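Local coordinates for putative oxygenase (Streptomyces viridochromogenes Tue57, PDB 4XAA), which probably acts as an iron- and 2-oxoglutarate-dependent dioxygenase, linked to the oxidative cyclizations of orthosomycin biosynthesis, at residues 53-58 against 71-76; 138-143 against 207-212. One frame throughout, in Å; residues are numbered along the deposited sequence.

Interaction 1 of 2, residues 53-58 against 71-76; sequences SDDYWN and RVHNLE
Two donors from 71-76 grip Asp55 O: the N-H of His73, in the carbonyl plane on a lone pair and nearly straight (His73 N to Asp55 O 2.7 Å, 167° at the hydrogen), and the weaker CA-H of Val72. The Asp55 side chain adds a second hold just beyond the strand. Asp55 OD1 takes a bond from Asn74 ND2 at 2.7 Å, the donor arriving from above the carboxylate plane, which is turned 76° from the amide, while OD2 accepts from Gln78 NE2. These residues sit at one end of the beta hairpin of strands 56-59 and 68-72, at the margin of the larger sheet of a double-stranded beta-helix. Within it Trp57 and Arg71 form a hydrogen-bonded antiparallel pair: Trp57 N reaches Arg71 O at 2.8 Å, and the return bond from Arg71 N to Trp57 O is slacker at 3.2 Å. On their face of the sheet the extended Arg71 chain runs alongside the indole and lays Arg71 CD over the six-membered ring of Trp57, 3.8 Å from its centroid; the guanidinium lies too far along for more than a weak cation-pi attraction. The His73 ring makes an offset stack with the Trp57 six-membered ring, planes 23° apart, so that Trp57 CZ2 stands over the imidazole centre. Arg71 NE donates to His73 ND1 at 3.1 Å, near the imidazole plane, which, with the stack, helps to hold the rotation of that ring. On the other face, Val72 CG1 packs on the ring of Tyr56, whose OH is bonded to Leu42 O of helix 29-47.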
loop_
_atom_site.group_PDB
_atom_site.type_symbol
_atom_site.label_atom_id
_atom_site.label_comp_id
_atom_site.label_asym_id
_atom_site.label_seq_id
_atom_site.Cartn_x
_atom_site.Cartn_y
_atom_site.Cartn_z
ATOM N N SER A 53 2.662 10.152 -18.593
ATOM C CA SER A 53 2.288 11.367 -17.877
ATOM C C SER A 53 3.012 11.431 -16.552
ATOM O O SER A 53 3.644 10.464 -16.123
ATOM C CB SER A 53 0.767 11.439 -17.662
ATOM O OG SER A 53 0.432 11.845 -16.336
ATOM N N ASP A 54 2.896 12.576 -15.898
ATOM C CA ASP A 54 3.631 12.824 -14.678
ATOM C C ASP A 54 3.230 11.860 -13.573
ATOM O O ASP A 54 4.084 11.377 -12.833
ATOM C CB ASP A 54 3.432 14.265 -14.222
ATOM C CG ASP A 54 4.517 14.723 -13.262
ATOM O OD1 ASP A 54 5.651 14.998 -13.739
ATOM O OD2 ASP A 54 4.230 14.802 -12.038
ATOM N N ASP A 55 1.935 11.573 -13.472
ATOM C CA ASP A 55 1.436 10.636 -12.465
ATOM C C ASP A 55 1.794 9.167 -12.713
ATOM O O ASP A 55 1.682 8.343 -11.801
ATOM C CB ASP A 55 -0.080 10.765 -12.336
ATOM C CG ASP A 55 -0.489 12.074 -11.713
ATOM O OD1 ASP A 55 0.234 12.515 -10.793
ATOM O OD2 ASP A 55 -1.508 12.663 -12.158
ATOM N N TYR A 56 2.215 8.822 -13.925
ATOM C CA TYR A 56 2.668 7.454 -14.189
ATOM C C TYR A 56 4.178 7.305 -13.931
ATOM O O TYR A 56 4.998 7.572 -14.809
ATOM C CB TYR A 56 2.336 7.047 -15.618
ATOM C CG TYR A 56 0.883 6.693 -15.853
ATOM C CD1 TYR A 56 -0.118 7.633 -15.681
ATOM C CD2 TYR A 56 0.517 5.423 -16.269
ATOM C CE1 TYR A 56 -1.432 7.318 -15.908
ATOM C CE2 TYR A 56 -0.813 5.098 -16.501
ATOM C CZ TYR A 56 -1.778 6.048 -16.320
ATOM O OH TYR A 56 -3.102 5.743 -16.547
ATOM N N TRP A 57 4.541 6.894 -12.721
ATOM C CA TRP A 57 5.950 6.759 -12.344
ATOM C C TRP A 57 6.531 5.465 -12.867
ATOM O O TRP A 57 5.994 4.387 -12.600
ATOM C CB TRP A 57 6.133 6.792 -10.832
ATOM C CG TRP A 57 5.704 8.047 -10.190
ATOM C CD1 TRP A 57 5.031 9.074 -10.769
ATOM C CD2 TRP A 57 5.898 8.409 -8.821
ATOM N NE1 TRP A 57 4.795 10.053 -9.850
ATOM C CE2 TRP A 57 5.318 9.673 -8.642
ATOM C CE3 TRP A 57 6.495 7.774 -7.723
ATOM C CZ2 TRP A 57 5.321 10.332 -7.415
ATOM C CZ3 TRP A 57 6.505 8.428 -6.506
ATOM C CH2 TRP A 57 5.917 9.696 -6.360
ATOM N N ASN A 58 7.650 5.583 -13.579
ATOM C CA ASN A 58 8.277 4.453 -14.246
ATOM C C ASN A 58 9.806 4.565 -14.269
ATOM O O ASN A 58 10.354 5.663 -14.203
ATOM C CB ASN A 58 7.746 4.339 -15.673
ATOM C CG ASN A 58 8.048 5.582 -16.508
ATOM O OD1 ASN A 58 9.075 5.656 -17.187
ATOM N ND2 ASN A 58 7.157 6.565 -16.451
ATOM N N ARG A 71 4.067 3.017 -10.393
ATOM C CA ARG A 71 3.077 3.786 -9.650
ATOM C C ARG A 71 2.204 4.666 -10.525
ATOM O O ARG A 71 2.646 5.220 -11.522
ATOM C CB ARG A 71 3.755 4.646 -8.585
ATOM C CG ARG A 71 2.807 5.305 -7.610
ATOM C CD ARG A 71 3.581 6.221 -6.737
ATOM N NE ARG A 71 2.854 6.777 -5.599
ATOM C CZ ARG A 71 2.984 6.338 -4.349
ATOM N NH1 ARG A 71 3.787 5.321 -4.061
ATOM N NH2 ARG A 71 2.312 6.923 -3.378
ATOM N N VAL A 72 0.939 4.746 -10.152
ATOM C CA VAL A 72 0.068 5.785 -10.638
ATOM C C VAL A 72 -0.255 6.694 -9.458
ATOM O O VAL A 72 -0.902 6.288 -8.505
ATOM C CB VAL A 72 -1.198 5.235 -11.257
ATOM C CG1 VAL A 72 -1.993 6.372 -11.871
ATOM C CG2 VAL A 72 -0.853 4.212 -12.318
ATOM N N HIS A 73 0.247 7.922 -9.525
ATOM C CA HIS A 73 0.155 8.878 -8.434
ATOM C C HIS A 73 -1.135 9.636 -8.590
ATOM O O HIS A 73 -1.735 9.605 -9.661
ATOM C CB HIS A 73 1.350 9.823 -8.463
ATOM C CG HIS A 73 1.668 10.455 -7.147
ATOM N ND1 HIS A 73 2.013 9.721 -6.031
ATOM C CD2 HIS A 73 1.727 11.757 -6.776
ATOM C CE1 HIS A 73 2.263 10.542 -5.026
ATOM N NE2 HIS A 73 2.100 11.784 -5.454
ATOM N N ASN A 74 -1.566 10.306 -7.529
ATOM C CA ASN A 74 -2.816 11.035 -7.572
ATOM C C ASN A 74 -3.942 10.184 -8.148
ATOM O O ASN A 74 -4.630 10.592 -9.079
ATOM C CB ASN A 74 -2.636 12.308 -8.389
ATOM C CG ASN A 74 -1.649 13.259 -7.756
ATOM O OD1 ASN A 74 -1.763 13.587 -6.574
ATOM N ND2 ASN A 74 -0.664 13.701 -8.534
ATOM N N LEU A 75 -4.110 8.983 -7.607
ATOM C CA LEU A 75 -5.029 8.022 -8.201
ATOM C C LEU A 75 -6.467 8.546 -8.273
ATOM O O LEU A 75 -7.185 8.254 -9.225
ATOM C CB LEU A 75 -4.980 6.704 -7.423
ATOM C CG LEU A 75 -5.769 5.504 -7.956
ATOM C CD1 LEU A 75 -5.293 5.117 -9.349
ATOM C CD2 LEU A 75 -5.652 4.331 -7.005
ATOM N N GLU A 76 -6.872 9.341 -7.284
ATOM C CA GLU A 76 -8.248 9.832 -7.217
ATOM C C GLU A 76 -8.546 10.901 -8.264
ATOM O O GLU A 76 -9.696 11.293 -8.454
ATOM C CB GLU A 76 -8.545 10.374 -5.816
ATOM C CG GLU A 76 -8.091 11.805 -5.542
ATOM C CD GLU A 76 -6.593 11.957 -5.369
ATOM O OE1 GLU A 76 -5.845 11.009 -5.689
ATOM O OE2 GLU A 76 -6.157 13.038 -4.908
#

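Interaction 2 of 2, residues 138-143 against 207-212; sequences NLSICL and RRTIVI
The double-stranded beta-helix of this PhyH-family protein has strands 136-142 and 207-215 as neighbours well inside its larger antiparallel sheet, and residues 138-143 and 207-212 form part of that seam. The short segments run at 154° to each other, and five backbone hydrogen bonds join them. Leu139 pairs with Ile212 and Ile141 with Ile210 through two bonds each; Leu139 N meets Ile212 O at 2.8 Å, in the carbonyl plane. Ile141 N to Ile210 O is equally short, but the donor stands 27° above the carbonyl plane, whereas the return bond from Ile210 N falls on a lone pair of Ile141 O. The last bond continues the pairing past the end of the first strand: Leu143 N approaches Arg208 O nearly along the C=O axis, at 2.9 Å. Leu139, Ile141, Ile210 and Ile212 share one face, where the Leu143 side chain crosses that of Ile210 obliquely and rests CD1 of Leu143 4.1 Å from CG1 of Ile210. Helix 29-47 covers part of this layer, with Ile32 on Ile141, Leu35 on Ile210 and Ala39 on Leu143. Arg208, which also touches Ile43 of this helix, makes a salt bridge from NH1 to Asp144 OD2. The opposite face carries Ser140, Cys142, Thr209 and Val211. Here Thr209 CG2 touches Ser140 CB at 3.7 Å, and Thr209 OG1 lies over one face of the Arg207 guanidinium, toward its rim. The side chain of Asn138 comes within about 6 Å of the nickel ion, bound by His125, Asp127 and His196. With its CG beside the backbone N (chi1 -78°), Asn138 crosses Val211 obliquely and presses OD1 tightly against CG1 of Val211, 3.2 Å away.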
loop_
_atom_site.group_PDB
_atom_site.type_symbol
_atom_site.label_atom_id
_atom_site.label_comp_id
_atom_site.label_asym_id
_atom_site.label_seq_id
_atom_site.Cartn_x
_atom_site.Cartn_y
_atom_site.Cartn_z
ATOM N N ASN A 138 -1.681 4.011 6.243
ATOM C CA ASN A 138 -1.940 3.654 4.862
ATOM C C ASN A 138 -2.801 2.423 4.799
ATOM O O ASN A 138 -2.519 1.430 5.464
ATOM C CB ASN A 138 -0.639 3.391 4.106
ATOM C CG ASN A 138 0.091 4.674 3.707
ATOM O OD1 ASN A 138 -0.251 5.316 2.710
ATOM N ND2 ASN A 138 1.116 5.036 4.474
ATOM N N LEU A 139 -3.860 2.478 4.003
ATOM C CA LEU A 139 -4.638 1.276 3.733
ATOM C C LEU A 139 -4.206 0.749 2.390
ATOM O O LEU A 139 -4.288 1.456 1.388
ATOM C CB LEU A 139 -6.147 1.547 3.738
ATOM C CG LEU A 139 -6.891 1.305 5.054
ATOM C CD1 LEU A 139 -6.302 2.166 6.142
ATOM C CD2 LEU A 139 -8.361 1.611 4.891
ATOM N N SER A 140 -3.713 -0.481 2.378
ATOM C CA SER A 140 -3.300 -1.114 1.144
ATOM C C SER A 140 -4.356 -2.118 0.760
ATOM O O SER A 140 -4.485 -3.171 1.391
ATOM C CB SER A 140 -1.933 -1.783 1.295
ATOM O OG SER A 140 -0.947 -0.845 1.708
ATOM N N ILE A 141 -5.133 -1.770 -0.257
ATOM C CA ILE A 141 -6.140 -2.671 -0.786
ATOM C C ILE A 141 -5.507 -3.541 -1.856
ATOM O O ILE A 141 -5.201 -3.079 -2.950
ATOM C CB ILE A 141 -7.350 -1.918 -1.382
ATOM C CG1 ILE A 141 -7.885 -0.881 -0.393
ATOM C CG2 ILE A 141 -8.433 -2.906 -1.752
ATOM C CD1 ILE A 141 -8.839 0.116 -1.033
ATOM N N CYS A 142 -5.321 -4.808 -1.521
ATOM C CA CYS A 142 -4.659 -5.767 -2.392
ATOM C C CYS A 142 -5.590 -6.309 -3.466
ATOM O O CYS A 142 -6.638 -6.884 -3.167
ATOM C CB CYS A 142 -4.095 -6.892 -1.533
ATOM S SG CYS A 142 -3.187 -6.159 -0.150
ATOM N N LEU A 143 -5.222 -6.104 -4.720
ATOM C CA LEU A 143 -6.071 -6.533 -5.818
ATOM C C LEU A 143 -5.488 -7.828 -6.357
ATOM O O LEU A 143 -6.012 -8.424 -7.287
ATOM C CB LEU A 143 -6.166 -5.454 -6.907
ATOM C CG LEU A 143 -6.396 -4.002 -6.456
ATOM C CD1 LEU A 143 -6.297 -3.049 -7.642
ATOM C CD2 LEU A 143 -7.739 -3.838 -5.759
ATOM N N ARG A 207 1.533 -7.699 -9.080
ATOM C CA ARG A 207 1.033 -7.328 -7.776
ATOM C C ARG A 207 0.487 -5.902 -7.903
ATOM O O ARG A 207 1.232 -4.966 -8.177
ATOM C CB ARG A 207 2.100 -7.423 -6.684
ATOM C CG ARG A 207 1.507 -7.095 -5.304
ATOM C CD ARG A 207 2.542 -6.816 -4.227
ATOM N NE ARG A 207 1.906 -6.280 -3.020
ATOM C CZ ARG A 207 2.348 -5.220 -2.341
ATOM N NH1 ARG A 207 3.440 -4.580 -2.743
ATOM N NH2 ARG A 207 1.703 -4.802 -1.252
ATOM N N ARG A 208 -0.824 -5.755 -7.735
ATOM C CA ARG A 208 -1.462 -4.463 -7.835
ATOM C C ARG A 208 -2.110 -4.112 -6.511
ATOM O O ARG A 208 -2.830 -4.915 -5.933
ATOM C CB ARG A 208 -2.508 -4.451 -8.943
ATOM C CG ARG A 208 -2.054 -5.040 -10.271
ATOM C CD ARG A 208 -3.195 -4.955 -11.256
ATOM N NE ARG A 208 -3.128 -5.908 -12.359
ATOM C CZ ARG A 208 -3.458 -7.189 -12.262
ATOM N NH1 ARG A 208 -3.833 -7.690 -11.098
ATOM N NH2 ARG A 208 -3.392 -7.974 -13.329
ATOM N N THR A 209 -1.861 -2.896 -6.046
ATOM C CA THR A 209 -2.325 -2.451 -4.747
ATOM C C THR A 209 -2.823 -1.017 -4.856
ATOM O O THR A 209 -2.210 -0.198 -5.531
ATOM C CB THR A 209 -1.187 -2.552 -3.698
ATOM O OG1 THR A 209 -0.792 -3.919 -3.565
ATOM C CG2 THR A 209 -1.622 -2.043 -2.345
ATOM N N ILE A 210 -3.947 -0.723 -4.218
ATOM C CA ILE A 210 -4.387 0.657 -4.047
ATOM C C ILE A 210 -4.032 1.112 -2.636
ATOM O O ILE A 210 -4.568 0.592 -1.667
ATOM C CB ILE A 210 -5.917 0.818 -4.295
ATOM C CG1 ILE A 210 -6.243 0.575 -5.765
ATOM C CG2 ILE A 210 -6.404 2.195 -3.889
ATOM C CD1 ILE A 210 -7.714 0.509 -6.046
ATOM N N VAL A 211 -3.111 2.064 -2.529
ATOM C CA VAL A 211 -2.721 2.638 -1.240
ATOM C C VAL A 211 -3.385 4.004 -1.020
ATOM O O VAL A 211 -3.226 4.943 -1.828
ATOM C CB VAL A 211 -1.182 2.814 -1.122
ATOM C CG1 VAL A 211 -0.785 3.222 0.292
ATOM C CG2 VAL A 211 -0.473 1.549 -1.518
ATOM N N ILE A 212 -4.128 4.107 0.074
ATOM C CA ILE A 212 -4.793 5.342 0.445
ATOM C C ILE A 212 -4.273 5.745 1.815
ATOM O O ILE A 212 -4.195 4.935 2.732
ATOM C CB ILE A 212 -6.355 5.184 0.443
ATOM C CG1 ILE A 212 -6.852 4.724 -0.928
ATOM C CG2 ILE A 212 -7.059 6.477 0.812
ATOM C CD1 ILE A 212 -8.377 4.723 -1.061
#

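Overall arrangement
Both interactions are antiparallel strand pairings in one sheet, with strand 105-114 running between strand 68-72 of interaction 1 and strand 207-215 of interaction 2. Interaction 2 is the core contact, centred about 4 Å from the middle of the chain, and its chemistry is regular backbone bonding, with one face aliphatic and the other of small, mixed side chains. Interaction 1, about 14 Å from that middle and only partly buried, adds polar side chains and a stacked aromatic group to its shorter strand pairing. Helix 29-47 packs against both, and the two meet directly where Leu75 CD2 lies 3.9 Å from Ile210 CG2. Each also has one side chain, Arg71 or Asn138, about 6 Å from the nickel ion.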